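Local coordinates for protein glutathione S-transferase (Burkholderia xenovorans, PDB 2DSA) that reductively dechlorinates metabolites of polychlorinated biphenyls and probably has general glutathione transferase activity, at residues I69-A74 with Y92-W97; A21-E26 with A74-G79; A33-A38 with D42-N47; S110-P115 with N123-S128. All coordinates share one frame; numbering follows the deposited sequence.

Interaction 1 (I69-A74 with Y92-W97)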
loop_
_atom_site.group_PDB
_atom_site.type_symbol
_atom_site.label_atom_id
_atom_site.label_comp_id
_atom_site.label_asym_id
_atom_site.label_seq_id
_atom_site.Cartn_x
_atom_site.Cartn_y
_atom_site.Cartn_z
ATOM N N ILE A 69 5.816 1.792 8.619
ATOM C CA ILE A 69 7.096 1.716 9.350
ATOM C C ILE A 69 8.126 2.734 8.858
ATOM O O ILE A 69 8.702 3.458 9.665
ATOM C CB ILE A 69 7.691 0.294 9.341
ATOM C CG1 ILE A 69 6.815 -0.643 10.172
ATOM C CG2 ILE A 69 9.185 0.269 9.851
ATOM C CD1 ILE A 69 6.924 -2.127 9.749
ATOM N N VAL A 70 8.352 2.797 7.546
ATOM C CA VAL A 70 9.411 3.649 7.022
ATOM C C VAL A 70 9.090 5.144 7.183
ATOM O O VAL A 70 9.994 5.962 7.291
ATOM C CB VAL A 70 9.905 3.236 5.571
ATOM C CG1 VAL A 70 10.401 1.790 5.586
ATOM C CG2 VAL A 70 8.820 3.431 4.466
ATOM N N GLN A 71 7.802 5.481 7.237
ATOM C CA GLN A 71 7.371 6.852 7.518
ATOM C C GLN A 71 7.572 7.220 9.003
ATOM O O GLN A 71 8.028 8.314 9.309
ATOM C CB GLN A 71 5.910 7.070 7.092
ATOM C CG GLN A 71 5.724 7.118 5.563
ATOM C CD GLN A 71 4.306 7.423 5.167
ATOM O OE1 GLN A 71 3.910 8.595 5.090
ATOM N NE2 GLN A 71 3.510 6.372 4.944
ATOM N N TYR A 72 7.212 6.308 9.903
ATOM C CA TYR A 72 7.500 6.491 11.309
ATOM C C TYR A 72 9.001 6.738 11.493
ATOM O O TYR A 72 9.394 7.732 12.108
ATOM C CB TYR A 72 6.994 5.313 12.170
ATOM C CG TYR A 72 7.438 5.443 13.626
ATOM C CD1 TYR A 72 8.643 4.880 14.052
ATOM C CD2 TYR A 72 6.685 6.170 14.552
ATOM C CE1 TYR A 72 9.092 5.024 15.354
ATOM C CE2 TYR A 72 7.126 6.297 15.886
ATOM C CZ TYR A 72 8.327 5.729 16.260
ATOM O OH TYR A 72 8.790 5.854 17.535
ATOM N N VAL A 73 9.823 5.871 10.910
ATOM C CA VAL A 73 11.273 5.973 11.006
ATOM C C VAL A 73 11.818 7.333 10.518
ATOM O O VAL A 73 12.568 8.023 11.237
ATOM C CB VAL A 73 11.964 4.793 10.281
ATOM C CG1 VAL A 73 13.473 5.034 10.156
ATOM C CG2 VAL A 73 11.678 3.456 10.997
ATOM N N ALA A 74 11.413 7.725 9.312
ATOM C CA ALA A 74 11.799 9.013 8.748
ATOM C C ALA A 74 11.390 10.217 9.615
ATOM O O ALA A 74 12.125 11.198 9.711
ATOM C CB ALA A 74 11.224 9.163 7.331
ATOM N N TYR A 92 2.423 13.455 0.473
ATOM C CA TYR A 92 1.379 12.622 -0.195
ATOM C C TYR A 92 1.930 11.903 -1.416
ATOM O O TYR A 92 1.630 10.736 -1.666
ATOM C CB TYR A 92 0.115 13.425 -0.535
ATOM C CG TYR A 92 -0.451 14.131 0.678
ATOM C CD1 TYR A 92 -0.254 15.499 0.859
ATOM C CD2 TYR A 92 -1.129 13.425 1.669
ATOM C CE1 TYR A 92 -0.733 16.150 1.984
ATOM C CE2 TYR A 92 -1.621 14.069 2.798
ATOM C CZ TYR A 92 -1.413 15.432 2.948
ATOM O OH TYR A 92 -1.889 16.083 4.057
ATOM N N HIS A 93 2.770 12.613 -2.150
ATOM C CA HIS A 93 3.501 12.055 -3.267
ATOM C C HIS A 93 4.432 10.879 -2.848
ATOM O O HIS A 93 4.541 9.883 -3.565
ATOM C CB HIS A 93 4.259 13.186 -3.976
ATOM C CG HIS A 93 4.745 12.834 -5.349
ATOM N ND1 HIS A 93 5.742 13.547 -5.989
ATOM C CD2 HIS A 93 4.383 11.846 -6.201
ATOM C CE1 HIS A 93 5.971 13.012 -7.174
ATOM N NE2 HIS A 93 5.162 11.977 -7.327
ATOM N N LEU A 94 5.083 10.987 -1.687
ATOM C CA LEU A 94 5.811 9.844 -1.116
ATOM C C LEU A 94 4.881 8.631 -0.825
ATOM O O LEU A 94 5.243 7.476 -1.102
ATOM C CB LEU A 94 6.552 10.256 0.170
ATOM C CG LEU A 94 7.246 9.129 0.948
ATOM C CD1 LEU A 94 8.596 8.881 0.360
ATOM C CD2 LEU A 94 7.403 9.467 2.429
ATOM N N GLN A 95 3.708 8.902 -0.258
ATOM C CA GLN A 95 2.741 7.857 0.086
ATOM C C GLN A 95 2.173 7.170 -1.155
ATOM O O GLN A 95 1.865 5.965 -1.129
ATOM C CB GLN A 95 1.604 8.444 0.936
ATOM C CG GLN A 95 2.127 8.949 2.266
ATOM C CD GLN A 95 1.177 9.842 3.009
ATOM O OE1 GLN A 95 0.214 10.392 2.451
ATOM N NE2 GLN A 95 1.460 10.022 4.287
ATOM N N GLN A 96 2.004 7.963 -2.214
ATOM C CA GLN A 96 1.671 7.453 -3.539
ATOM C C GLN A 96 2.730 6.460 -3.981
ATOM O O GLN A 96 2.410 5.323 -4.280
ATOM C CB GLN A 96 1.582 8.613 -4.546
ATOM C CG GLN A 96 1.451 8.154 -6.003
ATOM C CD GLN A 96 1.626 9.304 -6.988
ATOM O OE1 GLN A 96 2.506 9.264 -7.850
ATOM N NE2 GLN A 96 0.835 10.357 -6.819
ATOM N N TRP A 97 3.997 6.888 -4.002
ATOM C CA TRP A 97 5.083 6.004 -4.401
ATOM C C TRP A 97 5.225 4.780 -3.515
ATOM O O TRP A 97 5.410 3.666 -4.037
ATOM C CB TRP A 97 6.406 6.745 -4.587
ATOM C CG TRP A 97 6.499 7.333 -5.960
ATOM C CD1 TRP A 97 6.491 8.665 -6.287
ATOM C CD2 TRP A 97 6.549 6.612 -7.204
ATOM N NE1 TRP A 97 6.558 8.809 -7.654
ATOM C CE2 TRP A 97 6.589 7.570 -8.241
ATOM C CE3 TRP A 97 6.592 5.247 -7.541
ATOM C CZ2 TRP A 97 6.659 7.212 -9.602
ATOM C CZ3 TRP A 97 6.672 4.886 -8.894
ATOM C CH2 TRP A 97 6.699 5.870 -9.905
#
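Gln71 and Gln95 mark the nearest approach of 69-74 (helix 66-76) to 92-97 (helix 89-109), their CA atoms 8.8 Å apart, in the seam where the thioredoxin-like domain of a glutathione S-transferase meets its all-helical domain. Backbones this far apart need long side chains to join them, and glutamine, polar yet uncharged, suits a buried place. Gln71 points its CB at the partner helix and runs extended beyond CG, while Gln95 swings its end in from the flank, so that the two chains meet at about a right angle. Lower on Gln71 the contact is apolar: its CG rests 4.3 Å from Leu94 CD2, and Leu94 also packs against Val153 and Ala154. The Gln71 amide is held at both ends, OE1 also accepting from Arg91 NE and NE2 bonding to Pro67 O. Gln95 of the second subunit packs nearby. With the amide planes 67° apart, Gln95 NE2 donates to a lone pair of Gln71 OE1 in its carbonyl plane, at 2.9 Å and a nearly straight 167°.

Interaction 2 (A21-E26 with A74-G79)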
loop_
_atom_site.group_PDB
_atom_site.type_symbol
_atom_site.label_atom_id
_atom_site.label_comp_id
_atom_site.label_asym_id
_atom_site.label_seq_id
_atom_site.Cartn_x
_atom_site.Cartn_y
_atom_site.Cartn_z
ATOM N N ALA A 21 18.699 6.770 9.189
ATOM C CA ALA A 21 18.237 7.674 10.231
ATOM C C ALA A 21 19.244 7.790 11.378
ATOM O O ALA A 21 19.213 8.765 12.136
ATOM C CB ALA A 21 16.899 7.209 10.769
ATOM N N GLY A 22 20.109 6.788 11.515
ATOM C CA GLY A 22 21.085 6.743 12.608
ATOM C C GLY A 22 20.509 6.343 13.955
ATOM O O GLY A 22 21.103 6.654 14.984
ATOM N N LEU A 23 19.368 5.645 13.954
ATOM C CA LEU A 23 18.649 5.282 15.190
ATOM C C LEU A 23 19.194 4.009 15.837
ATOM O O LEU A 23 19.782 3.159 15.146
ATOM C CB LEU A 23 17.143 5.111 14.930
ATOM C CG LEU A 23 16.316 6.294 14.415
ATOM C CD1 LEU A 23 14.875 5.878 14.171
ATOM C CD2 LEU A 23 16.356 7.497 15.349
ATOM N N ASN A 24 19.005 3.891 17.159
ATOM C CA ASN A 24 19.344 2.674 17.900
ATOM C C ASN A 24 18.237 1.665 17.700
ATOM O O ASN A 24 17.066 2.002 17.820
ATOM C CB ASN A 24 19.458 2.914 19.421
ATOM C CG ASN A 24 20.299 4.131 19.790
ATOM O OD1 ASN A 24 21.401 4.347 19.254
ATOM N ND2 ASN A 24 19.789 4.923 20.746
ATOM N N PHE A 25 18.598 0.420 17.424
ATOM C CA PHE A 25 17.613 -0.638 17.286
ATOM C C PHE A 25 18.286 -1.985 17.398
ATOM O O PHE A 25 19.498 -2.098 17.239
ATOM C CB PHE A 25 16.856 -0.535 15.942
ATOM C CG PHE A 25 17.725 -0.755 14.732
ATOM C CD1 PHE A 25 18.518 0.281 14.225
ATOM C CD2 PHE A 25 17.750 -1.992 14.095
ATOM C CE1 PHE A 25 19.331 0.083 13.115
ATOM C CE2 PHE A 25 18.554 -2.201 12.980
ATOM C CZ PHE A 25 19.340 -1.162 12.486
ATOM N N GLU A 26 17.463 -3.000 17.635
ATOM C CA GLU A 26 17.894 -4.369 17.756
ATOM C C GLU A 26 17.212 -5.179 16.644
ATOM O O GLU A 26 15.995 -5.136 16.522
ATOM C CB GLU A 26 17.477 -4.879 19.147
ATOM C CG GLU A 26 17.651 -6.374 19.373
ATOM C CD GLU A 26 17.056 -6.867 20.690
ATOM O OE1 GLU A 26 16.916 -8.106 20.836
ATOM O OE2 GLU A 26 16.732 -6.029 21.569
ATOM N N ALA A 74 11.413 7.725 9.312
ATOM C CA ALA A 74 11.799 9.013 8.748
ATOM C C ALA A 74 11.390 10.217 9.615
ATOM O O ALA A 74 12.125 11.198 9.711
ATOM C CB ALA A 74 11.224 9.163 7.331
ATOM N N ASP A 75 10.201 10.153 10.200
ATOM C CA ASP A 75 9.678 11.254 11.019
ATOM C C ASP A 75 10.447 11.436 12.336
ATOM O O ASP A 75 10.338 12.487 12.963
ATOM C CB ASP A 75 8.186 11.058 11.310
ATOM C CG ASP A 75 7.300 11.350 10.093
ATOM O OD1 ASP A 75 6.101 11.007 10.148
ATOM O OD2 ASP A 75 7.786 11.938 9.104
ATOM N N GLN A 76 11.212 10.417 12.730
ATOM C CA GLN A 76 12.056 10.484 13.922
ATOM C C GLN A 76 13.263 11.388 13.704
ATOM O O GLN A 76 13.770 11.978 14.658
ATOM C CB GLN A 76 12.510 9.085 14.383
ATOM C CG GLN A 76 11.373 8.104 14.697
ATOM C CD GLN A 76 10.160 8.760 15.364
ATOM O OE1 GLN A 76 10.229 9.206 16.520
ATOM N NE2 GLN A 76 9.037 8.814 14.633
ATOM N N VAL A 77 13.725 11.500 12.458
ATOM C CA VAL A 77 14.911 12.309 12.151
ATOM C C VAL A 77 14.667 13.276 10.980
ATOM O O VAL A 77 15.260 13.122 9.908
ATOM C CB VAL A 77 16.190 11.437 11.908
ATOM C CG1 VAL A 77 17.452 12.290 11.996
ATOM C CG2 VAL A 77 16.310 10.310 12.929
ATOM N N PRO A 78 13.810 14.297 11.193
ATOM C CA PRO A 78 13.452 15.210 10.096
ATOM C C PRO A 78 14.640 15.933 9.477
ATOM O O PRO A 78 14.583 16.301 8.300
ATOM C CB PRO A 78 12.493 16.208 10.747
ATOM C CG PRO A 78 12.680 16.042 12.229
ATOM C CD PRO A 78 13.110 14.636 12.449
ATOM N N GLY A 79 15.708 16.120 10.259
ATOM C CA GLY A 79 16.948 16.730 9.763
ATOM C C GLY A 79 17.550 15.957 8.594
ATOM O O GLY A 79 18.196 16.540 7.715
#
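Leu23 packs on Gln76 and Val77 and sets its carbonyl at the edge of Phe25: Leu23 O lies in the ring plane, 3.3 Å from Phe25 CD1, while the ring itself stays clear of 74-79 and lies against Leu18 and Arg19. The contact proper is aliphatic. Val77 turns CG2 away from its own carbonyl carbon, and this one methyl does most of the touching: it meets Ala21 CB at 3.8 Å, Leu23 CD2 at 3.7 Å and Ala21 O at 3.4 Å. Leu23 and Val77 lie side against side, pointing opposite ways, whereas Leu23 and Gln76 cross at about a right angle, Leu23 CD1 lying 4.0 Å from Gln76 CB. Beyond its CB, Gln76 bends away at chi2 (-37°) and its NE2 bonds to Tyr72 O, so only the aliphatic root serves here. Alanine suits position 21 because a small side chain lets the backbones close to 6.0 Å between the CA atoms of Ala21 and Val77. Gly22, whose lack of a side chain makes its phi of 77° cheap, is the C-prime residue of a Schellman motif ending helix 12-21, within the beta-alpha-beta crossover from strand 2-5 to strand 26-31 of the thioredoxin-like domain.

Interaction 3 (A33-A38 with D42-N47). With GSH (glutathione), chain E.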
loop_
_atom_site.group_PDB
_atom_site.type_symbol
_atom_site.label_atom_id
_atom_site.label_comp_id
_atom_site.label_asym_id
_atom_site.label_seq_id
_atom_site.Cartn_x
_atom_site.Cartn_y
_atom_site.Cartn_z
ATOM N N ALA A 33 9.509 -19.880 7.881
ATOM C CA ALA A 33 8.910 -21.209 7.704
ATOM C C ALA A 33 8.177 -21.676 8.967
ATOM O O ALA A 33 6.991 -22.045 8.913
ATOM C CB ALA A 33 9.971 -22.237 7.257
ATOM N N SER A 34 8.884 -21.633 10.099
ATOM C CA SER A 34 8.353 -22.058 11.408
ATOM C C SER A 34 7.631 -20.949 12.193
ATOM O O SER A 34 6.928 -21.237 13.178
ATOM C CB SER A 34 9.484 -22.598 12.274
ATOM O OG SER A 34 10.426 -21.578 12.559
ATOM N N LYS A 35 7.827 -19.694 11.763
ATOM C CA LYS A 35 7.224 -18.512 12.400
ATOM C C LYS A 35 7.685 -18.323 13.845
ATOM O O LYS A 35 6.912 -17.912 14.709
ATOM C CB LYS A 35 5.695 -18.558 12.295
ATOM C CG LYS A 35 5.098 -17.867 11.070
ATOM C CD LYS A 35 6.063 -17.737 9.917
ATOM C CE LYS A 35 5.550 -16.775 8.874
ATOM N NZ LYS A 35 4.150 -17.073 8.474
ATOM N N LYS A 36 8.955 -18.628 14.091
ATOM C CA LYS A 36 9.573 -18.400 15.389
ATOM C C LYS A 36 10.610 -17.301 15.255
ATOM O O LYS A 36 11.363 -17.260 14.281
ATOM C CB LYS A 36 10.236 -19.675 15.927
ATOM C CG LYS A 36 9.383 -20.929 15.819
ATOM C CD LYS A 36 8.071 -20.812 16.596
ATOM C CE LYS A 36 8.225 -21.286 18.023
ATOM N NZ LYS A 36 8.588 -22.739 18.060
ATOM N N THR A 37 10.636 -16.399 16.227
ATOM C CA THR A 37 11.704 -15.423 16.294
ATOM C C THR A 37 13.017 -16.114 16.711
ATOM O O THR A 37 13.057 -17.343 16.886
ATOM C CB THR A 37 11.369 -14.260 17.242
ATOM O OG1 THR A 37 11.465 -14.700 18.603
ATOM C CG2 THR A 37 9.976 -13.712 16.964
ATOM N N ALA A 38 14.084 -15.324 16.840
ATOM C CA ALA A 38 15.389 -15.826 17.252
ATOM C C ALA A 38 15.346 -16.357 18.681
ATOM O O ALA A 38 16.047 -17.317 19.009
ATOM C CB ALA A 38 16.448 -14.730 17.124
ATOM N N ASP A 42 6.720 -17.298 19.510
ATOM C CA ASP A 42 5.730 -17.427 18.440
ATOM C C ASP A 42 5.525 -16.029 17.803
ATOM O O ASP A 42 5.013 -15.125 18.443
ATOM C CB ASP A 42 4.443 -18.011 19.050
ATOM C CG ASP A 42 3.217 -17.882 18.159
ATOM O OD1 ASP A 42 3.312 -17.657 16.934
ATOM O OD2 ASP A 42 2.117 -18.043 18.725
ATOM N N TYR A 43 5.964 -15.866 16.556
ATOM C CA TYR A 43 5.993 -14.544 15.913
ATOM C C TYR A 43 4.603 -13.994 15.620
ATOM O O TYR A 43 4.430 -12.776 15.532
ATOM C CB TYR A 43 6.848 -14.549 14.645
ATOM C CG TYR A 43 6.841 -13.226 13.903
ATOM C CD1 TYR A 43 7.368 -12.076 14.490
ATOM C CD2 TYR A 43 6.272 -13.118 12.627
ATOM C CE1 TYR A 43 7.345 -10.851 13.818
ATOM C CE2 TYR A 43 6.257 -11.897 11.943
ATOM C CZ TYR A 43 6.792 -10.771 12.544
ATOM O OH TYR A 43 6.790 -9.560 11.879
ATOM N N LEU A 44 3.615 -14.881 15.490
ATOM C CA LEU A 44 2.212 -14.450 15.366
ATOM C C LEU A 44 1.661 -13.746 16.604
ATOM O O LEU A 44 0.648 -13.051 16.523
ATOM C CB LEU A 44 1.298 -15.608 14.935
ATOM C CG LEU A 44 1.213 -15.854 13.430
ATOM C CD1 LEU A 44 2.538 -16.297 12.850
ATOM C CD2 LEU A 44 0.124 -16.864 13.102
ATOM N N GLU A 45 2.344 -13.890 17.743
ATOM C CA GLU A 45 2.032 -13.093 18.938
ATOM C C GLU A 45 2.386 -11.636 18.710
ATOM O O GLU A 45 1.820 -10.753 19.362
ATOM C CB GLU A 45 2.812 -13.593 20.165
ATOM C CG GLU A 45 2.326 -14.951 20.713
ATOM C CD GLU A 45 3.226 -15.502 21.823
ATOM O OE1 GLU A 45 3.221 -16.743 22.048
ATOM O OE2 GLU A 45 3.949 -14.699 22.459
ATOM N N VAL A 46 3.334 -11.397 17.795
ATOM C CA VAL A 46 3.854 -10.057 17.500
ATOM C C VAL A 46 3.096 -9.461 16.294
ATOM O O VAL A 46 2.504 -8.388 16.403
ATOM C CB VAL A 46 5.385 -10.079 17.256
ATOM C CG1 VAL A 46 5.884 -8.706 16.844
ATOM C CG2 VAL A 46 6.175 -10.571 18.537
ATOM N N ASN A 47 3.122 -10.161 15.156
ATOM C CA ASN A 47 2.281 -9.798 14.005
ATOM C C ASN A 47 1.282 -10.909 13.705
ATOM O O ASN A 47 1.671 -11.980 13.252
ATOM C CB ASN A 47 3.115 -9.473 12.754
ATOM C CG ASN A 47 2.255 -9.040 11.558
ATOM O OD1 ASN A 47 1.049 -8.850 11.672
ATOM N ND2 ASN A 47 2.888 -8.890 10.408
HETATM N N1 GSH E . 1.559 -6.127 3.338
HETATM C CA1 GSH E . 2.853 -6.493 3.930
HETATM C C1 GSH E . 3.767 -5.301 4.002
HETATM O O11 GSH E . 3.775 -4.457 3.073
HETATM O O12 GSH E . 4.548 -5.149 4.978
HETATM C CB1 GSH E . 3.587 -7.577 3.147
HETATM C CG1 GSH E . 4.826 -8.056 3.920
HETATM C CD1 GSH E . 5.365 -9.312 3.292
HETATM O OE1 GSH E . 4.724 -9.778 2.150
HETATM N N2 GSH E . 6.423 -9.905 3.852
HETATM C CA2 GSH E . 7.021 -11.146 3.384
HETATM C C2 GSH E . 6.858 -12.252 4.377
HETATM O O2 GSH E . 7.144 -12.041 5.723
HETATM C CB2 GSH E . 8.516 -10.986 3.106
HETATM S SG2 GSH E . 8.784 -9.792 1.783
HETATM N N3 GSH E . 6.443 -13.419 3.924
HETATM C CA3 GSH E . 5.068 -13.854 4.120
HETATM C C3 GSH E . 5.102 -15.049 5.013
HETATM O O31 GSH E . 6.203 -15.346 5.532
HETATM O O32 GSH E . 4.075 -15.728 5.238
#
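Lys35 and Tyr43 tie the two backbones together through Tyr43 N and Lys35 O, at 2.9 Å and 166°, next to a single beta bridge of Lys36 with Asp42. Around this bond the side chains split into two groups. Thr37 sends CG2 across to the Tyr43 ring, which it meets obliquely, 3.9 Å from CD1; its hydroxyl bonds instead to Ser39 OG, so a branched residue with one methyl and one polar arm fits both surroundings. Tyr43, with CG anti to its backbone N (chi1 177°), carries its ring inward beside Val30 and Cys54 and bonds by OH to Tyr51 O, which Asn47 ND2 also reaches. Lys35 and Lys36 both face Asp31 in a G1 beta bulge at the edge of the thioredoxin-like sheet, and the positive phi of Lys35 (62°) belongs to that bulge. The aliphatic part of Lys35 leans on Leu44, CG to CD1 a tight 3.5 Å, and the chain bends at chi2 and chi4 toward glutathione. Lysine suits a place beside an anion: its NZ lies 3.5 Å from O32 of the glycyl carboxylate, a distance at which attraction would be chiefly electrostatic.

Interaction 4 (S110-P115 with N123-S128); sequences SPLFNP and NAVRQS. With HPX ((2Z,4E)-2-hydroxy-6-oxo-6-phenylhexa-2,4-dienoic acid), chain F.
Ser110 OG sits beside the carboxylate of HPX, 2.7 Å from OA2 and, at a doubtfully short distance, close to OA1 as well; one hydroxyl proton cannot serve both fully, and a weak bond to His106 O is also within reach. Its chain segment follows helix 89-109 in the all-helical C-terminal domain of the transferase fold, and it has one side for the ligand and another for helix 119-139. Phe113 belongs to the ligand side: a face of its ring is laid under the diene chain of HPX at CA4, flat against a flat conjugated system, while Trp164 meets the ring edge-to-face. Phe113 CE2 comes as close as 3.2 Å to HPX CB6 of the phenyl group. Pro111 and Leu112 turn toward the helix instead. Val125 reaches both with its branched tip, CG2 lying 4.0 Å from Pro111 CG and CG1 3.7 Å from Leu112 CD2. Leu112 CG lies equally near Val125 CG1, an apolar pairing suited to this buried place, and Leu112 also packs on Val168 and Ile170. Arg126 keeps its chain extended from CG to NE, with CG on the backbone N side (chi1 -81°), which carries its end under the tip of Leu112. Its NH2 bonds to Val168 O, which helps hold the flat group in place. Leu112 CD1 lies over the centre of the Arg126 guanidinium, 4.2 Å above its plane.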
loop_
_atom_site.group_PDB
_atom_site.type_symbol
_atom_site.label_atom_id
_atom_site.label_comp_id
_atom_site.label_asym_id
_atom_site.label_seq_id
_atom_site.Cartn_x
_atom_site.Cartn_y
_atom_site.Cartn_z
ATOM N N SER A 110 5.727 -11.542 -5.166
ATOM C CA SER A 110 5.338 -12.577 -4.183
ATOM C C SER A 110 5.076 -13.991 -4.725
ATOM O O SER A 110 5.616 -14.952 -4.175
ATOM C CB SER A 110 4.141 -12.120 -3.336
ATOM O OG SER A 110 4.491 -11.003 -2.532
ATOM N N PRO A 111 4.229 -14.124 -5.779
ATOM C CA PRO A 111 3.974 -15.444 -6.383
ATOM C C PRO A 111 5.208 -16.081 -7.028
ATOM O O PRO A 111 5.313 -17.303 -7.056
ATOM C CB PRO A 111 2.914 -15.144 -7.449
ATOM C CG PRO A 111 2.308 -13.825 -7.029
ATOM C CD PRO A 111 3.448 -13.072 -6.458
ATOM N N LEU A 112 6.134 -15.261 -7.525
ATOM C CA LEU A 112 7.392 -15.757 -8.094
ATOM C C LEU A 112 8.288 -16.486 -7.082
ATOM O O LEU A 112 9.047 -17.379 -7.460
ATOM C CB LEU A 112 8.173 -14.635 -8.794
ATOM C CG LEU A 112 7.482 -13.897 -9.943
ATOM C CD1 LEU A 112 8.403 -12.865 -10.571
ATOM C CD2 LEU A 112 6.962 -14.865 -11.006
ATOM N N PHE A 113 8.206 -16.104 -5.809
ATOM C CA PHE A 113 8.984 -16.759 -4.756
ATOM C C PHE A 113 8.260 -17.987 -4.217
ATOM O O PHE A 113 8.772 -18.686 -3.345
ATOM C CB PHE A 113 9.290 -15.787 -3.613
ATOM C CG PHE A 113 10.308 -14.745 -3.965
ATOM C CD1 PHE A 113 9.914 -13.511 -4.469
ATOM C CD2 PHE A 113 11.663 -14.994 -3.789
ATOM C CE1 PHE A 113 10.858 -12.547 -4.793
ATOM C CE2 PHE A 113 12.611 -14.036 -4.120
ATOM C CZ PHE A 113 12.209 -12.815 -4.618
ATOM N N ASN A 114 7.072 -18.240 -4.755
ATOM C CA ASN A 114 6.249 -19.367 -4.340
ATOM C C ASN A 114 6.446 -20.576 -5.271
ATOM O O ASN A 114 6.272 -20.455 -6.488
ATOM C CB ASN A 114 4.776 -18.933 -4.287
ATOM C CG ASN A 114 3.860 -19.967 -3.624
ATOM O OD1 ASN A 114 4.314 -20.948 -3.019
ATOM N ND2 ASN A 114 2.554 -19.737 -3.734
ATOM N N PRO A 115 6.845 -21.737 -4.703
ATOM C CA PRO A 115 6.925 -22.984 -5.489
ATOM C C PRO A 115 5.554 -23.493 -5.947
ATOM O O PRO A 115 5.440 -24.050 -7.038
ATOM C CB PRO A 115 7.556 -23.987 -4.513
ATOM C CG PRO A 115 8.117 -23.163 -3.387
ATOM C CD PRO A 115 7.270 -21.941 -3.305
ATOM N N ASN A 123 3.437 -16.181 -15.103
ATOM C CA ASN A 123 3.532 -15.518 -16.404
ATOM C C ASN A 123 2.761 -14.205 -16.422
ATOM O O ASN A 123 3.206 -13.234 -17.036
ATOM C CB ASN A 123 3.048 -16.428 -17.548
ATOM C CG ASN A 123 3.995 -17.601 -17.827
ATOM O OD1 ASN A 123 5.220 -17.466 -17.777
ATOM N ND2 ASN A 123 3.418 -18.759 -18.134
ATOM N N ALA A 124 1.612 -14.183 -15.746
ATOM C CA ALA A 124 0.770 -12.990 -15.667
ATOM C C ALA A 124 1.480 -11.893 -14.883
ATOM O O ALA A 124 1.561 -10.742 -15.322
ATOM C CB ALA A 124 -0.557 -13.324 -15.016
ATOM N N VAL A 125 1.997 -12.286 -13.724
ATOM C CA VAL A 125 2.710 -11.409 -12.815
ATOM C C VAL A 125 3.989 -10.836 -13.446
ATOM O O VAL A 125 4.290 -9.655 -13.271
ATOM C CB VAL A 125 2.955 -12.149 -11.467
ATOM C CG1 VAL A 125 4.424 -12.217 -11.101
ATOM C CG2 VAL A 125 2.095 -11.557 -10.369
ATOM N N ARG A 126 4.714 -11.661 -14.202
ATOM C CA ARG A 126 5.909 -11.204 -14.921
ATOM C C ARG A 126 5.572 -10.141 -15.962
ATOM O O ARG A 126 6.366 -9.239 -16.216
ATOM C CB ARG A 126 6.654 -12.379 -15.564
ATOM C CG ARG A 126 7.539 -13.139 -14.587
ATOM C CD ARG A 126 8.219 -14.345 -15.229
ATOM N NE ARG A 126 8.896 -15.173 -14.229
ATOM C CZ ARG A 126 10.161 -15.012 -13.845
ATOM N NH1 ARG A 126 10.915 -14.053 -14.379
ATOM N NH2 ARG A 126 10.673 -15.818 -12.928
ATOM N N GLN A 127 4.379 -10.251 -16.538
ATOM C CA GLN A 127 3.892 -9.310 -17.540
ATOM C C GLN A 127 3.469 -7.989 -16.906
ATOM O O GLN A 127 3.769 -6.905 -17.449
ATOM C CB GLN A 127 2.720 -9.931 -18.318
ATOM C CG GLN A 127 2.725 -9.622 -19.810
ATOM C CD GLN A 127 4.102 -9.816 -20.457
ATOM O OE1 GLN A 127 4.664 -8.878 -21.036
ATOM N NE2 GLN A 127 4.659 -11.030 -20.340
ATOM N N SER A 128 2.764 -8.091 -15.770
ATOM C CA SER A 128 2.387 -6.926 -14.946
ATOM C C SER A 128 3.632 -6.146 -14.561
ATOM O O SER A 128 3.673 -4.928 -14.702
ATOM C CB SER A 128 1.644 -7.348 -13.671
ATOM O OG SER A 128 0.499 -8.132 -13.964
HETATM C CB3 HPX F . 16.273 -13.113 -0.248
HETATM C CB4 HPX F . 16.362 -12.807 -1.604
HETATM C CB5 HPX F . 15.207 -12.499 -2.326
HETATM C CB6 HPX F . 13.972 -12.492 -1.683
HETATM C CB1 HPX F . 13.884 -12.795 -0.331
HETATM C CB2 HPX F . 15.035 -13.108 0.386
HETATM C CA6 HPX F . 12.556 -12.803 0.362
HETATM O OA4 HPX F . 12.425 -13.452 1.389
HETATM C CA5 HPX F . 11.403 -12.054 -0.169
HETATM C CA4 HPX F . 10.216 -12.647 -0.118
HETATM C CA3 HPX F . 8.998 -11.982 -0.603
HETATM C CA2 HPX F . 7.780 -12.432 -0.274
HETATM O OA3 HPX F . 7.575 -13.502 0.485
HETATM C CA1 HPX F . 6.624 -11.724 -0.765
HETATM O OA2 HPX F . 5.503 -12.000 -0.286
HETATM O OA1 HPX F . 6.800 -10.857 -1.641
#

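Interactions 2 and 3 lie in the thioredoxin-like N-terminal domain, interaction 4 lies in the helical C-terminal domain, and interaction 1 joins the two. Interactions 1 and 2 share Ala74 and helix 66-76, touch through Val73 CG1 and Ala21 CB, and have centres about 14 Å apart, their segments alternating along the chain. Interaction 3 falls within the chain between 26 and 74, at the outer strand 36-37 of the sheet, its centre about 25 Å from that of interaction 2. Interaction 4 comes last, its centre about 34 Å from that of interaction 2, across the chain's centre. Interactions 3 and 4, with centres about 26 Å apart, contribute Lys35 to the glutathione pocket and Ser110 and Phe113 to the HPX pocket, so each domain supplies part of the ternary site.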